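Local coordinates for hypothetical protein PH1819 (PDB 2EEN) that is of unknown function but carries a CYTH domain, so it probably acts on triphosphate-containing substrates with metal ions, as characterised relatives do, at residues K27-D32 / V108-K113. Sequence-based numbering, arbitrary orientation.
Sequences KEIHED and VKTREK
Strands 27-32 and 108-113 are antiparallel neighbours in the sheet of the CYTH domain. Backbone bonds come in two pairs. Glu28 N meets Arg111 O, and Arg111 N meets Glu28 O, each at 2.6 Å. His30 and Lys109 do the same, and His30 N meets Lys109 O almost straight (178°).

A polar chain runs along the face that carries Glu28, His30, Lys109 and Arg111. Lys109 bends at its last torsion (chi4 -68°), and its NZ donates to His30 ND1 at 3.0 Å, in the ring plane. His30 NE2 donates its N-H to the anti lone pair of Glu28 OE1, 2.7 Å away. Lys113 is extended, and its NZ reaches Glu28 OE2 at 2.9 Å from above the carboxylate plane.

Lys109 NZ also forms a long salt bridge with Asp32 OD2, and a water bridges the two. Arg111 pairs with Asp125. An alanine at Glu28 would probably leave the His30 ring less firmly oriented and Lys113 without its salt bridge.

Both ring nitrogens are thus engaged, ND1 as acceptor and NE2 as donor, consistent with a neutral His30. This dense charged face is consistent with the triphosphate-binding tunnel of CYTH relatives.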
# COMPACT_ATOMS: atom_id res chain seq x y z
N LYS A 27 -0.86 26.21 -4.10
CA LYS A 27 -2.03 25.93 -3.29
C LYS A 27 -2.51 24.53 -3.65
O LYS A 27 -2.53 24.15 -4.82
CB LYS A 27 -3.14 26.93 -3.57
CG LYS A 27 -4.41 26.67 -2.77
CD LYS A 27 -5.42 27.80 -2.96
CE LYS A 27 -6.66 27.58 -2.11
NZ LYS A 27 -7.65 28.68 -2.32
N GLU A 28 -2.92 23.78 -2.64
CA GLU A 28 -3.38 22.42 -2.87
C GLU A 28 -4.70 22.18 -2.16
O GLU A 28 -5.00 22.81 -1.14
CB GLU A 28 -2.36 21.40 -2.34
CG GLU A 28 -0.91 21.62 -2.80
CD GLU A 28 0.07 20.65 -2.15
OE1 GLU A 28 -0.26 20.08 -1.08
OE2 GLU A 28 1.18 20.47 -2.69
N ILE A 29 -5.51 21.31 -2.73
CA ILE A 29 -6.75 20.91 -2.08
C ILE A 29 -6.44 19.49 -1.62
O ILE A 29 -5.87 18.71 -2.37
CB ILE A 29 -7.94 20.87 -3.06
CG1 ILE A 29 -8.37 22.29 -3.40
CG2 ILE A 29 -9.10 20.09 -2.45
CD1 ILE A 29 -9.38 22.38 -4.53
N HIS A 30 -6.76 19.19 -0.37
CA HIS A 30 -6.52 17.87 0.19
C HIS A 30 -7.82 17.25 0.64
O HIS A 30 -8.63 17.89 1.32
CB HIS A 30 -5.60 17.92 1.42
CG HIS A 30 -4.16 18.20 1.10
ND1 HIS A 30 -3.18 18.18 2.07
CD2 HIS A 30 -3.54 18.49 -0.06
CE1 HIS A 30 -2.02 18.45 1.51
NE2 HIS A 30 -2.20 18.64 0.22
N GLU A 31 -8.00 16.00 0.27
CA GLU A 31 -9.16 15.23 0.67
C GLU A 31 -8.55 13.97 1.25
O GLU A 31 -8.03 13.13 0.51
CB GLU A 31 -10.05 14.93 -0.53
CG GLU A 31 -10.78 16.17 -1.05
CD GLU A 31 -11.33 15.98 -2.45
OE1 GLU A 31 -11.93 14.92 -2.72
OE2 GLU A 31 -11.18 16.91 -3.27
N ASP A 32 -8.58 13.86 2.57
CA ASP A 32 -8.01 12.71 3.25
C ASP A 32 -9.05 11.77 3.81
O ASP A 32 -10.06 12.21 4.35
CB ASP A 32 -7.12 13.14 4.42
CG ASP A 32 -5.96 13.99 3.99
OD1 ASP A 32 -5.44 13.75 2.89
OD2 ASP A 32 -5.57 14.89 4.76
N VAL A 108 -11.17 17.31 4.78
CA VAL A 108 -10.99 18.11 3.58
C VAL A 108 -10.45 19.48 3.92
O VAL A 108 -10.92 20.11 4.86
CB VAL A 108 -12.32 18.29 2.84
CG1 VAL A 108 -12.11 19.11 1.57
CG2 VAL A 108 -12.92 16.94 2.51
N LYS A 109 -9.47 19.94 3.15
CA LYS A 109 -8.90 21.25 3.42
C LYS A 109 -8.19 21.80 2.20
O LYS A 109 -7.97 21.10 1.21
CB LYS A 109 -7.89 21.16 4.56
CG LYS A 109 -6.64 20.35 4.18
CD LYS A 109 -5.57 20.40 5.28
CE LYS A 109 -4.31 19.65 4.87
NZ LYS A 109 -4.53 18.17 4.77
N THR A 110 -7.85 23.08 2.27
CA THR A 110 -7.08 23.71 1.21
C THR A 110 -5.78 24.02 1.94
O THR A 110 -5.77 24.25 3.15
CB THR A 110 -7.72 24.99 0.66
OG1 THR A 110 -7.89 25.96 1.69
CG2 THR A 110 -9.06 24.67 0.03
N ARG A 111 -4.67 23.98 1.21
CA ARG A 111 -3.37 24.23 1.81
C ARG A 111 -2.53 25.08 0.88
O ARG A 111 -2.28 24.70 -0.26
CB ARG A 111 -2.70 22.89 2.13
CG ARG A 111 -1.20 22.98 2.45
CD ARG A 111 -0.68 21.66 3.02
NE ARG A 111 -1.13 21.45 4.39
CZ ARG A 111 -0.91 20.35 5.10
NH1 ARG A 111 -0.26 19.32 4.56
NH2 ARG A 111 -1.35 20.27 6.35
N GLU A 112 -2.12 26.24 1.38
CA GLU A 112 -1.27 27.13 0.59
C GLU A 112 0.12 26.93 1.18
O GLU A 112 0.33 27.15 2.36
CB GLU A 112 -1.69 28.58 0.74
CG GLU A 112 -2.93 28.97 -0.05
CD GLU A 112 -3.35 30.41 0.20
OE1 GLU A 112 -2.46 31.28 0.37
OE2 GLU A 112 -4.57 30.69 0.23
N LYS A 113 1.06 26.50 0.34
CA LYS A 113 2.43 26.24 0.79
C LYS A 113 3.35 27.42 0.52
O LYS A 113 3.30 28.03 -0.55
CB LYS A 113 3.00 25.01 0.08
CG LYS A 113 2.33 23.70 0.42
CD LYS A 113 3.07 22.56 -0.27
CE LYS A 113 2.47 21.20 0.05
NZ LYS A 113 3.22 20.12 -0.66
O HOH W 1 -7.12 17.16 4.52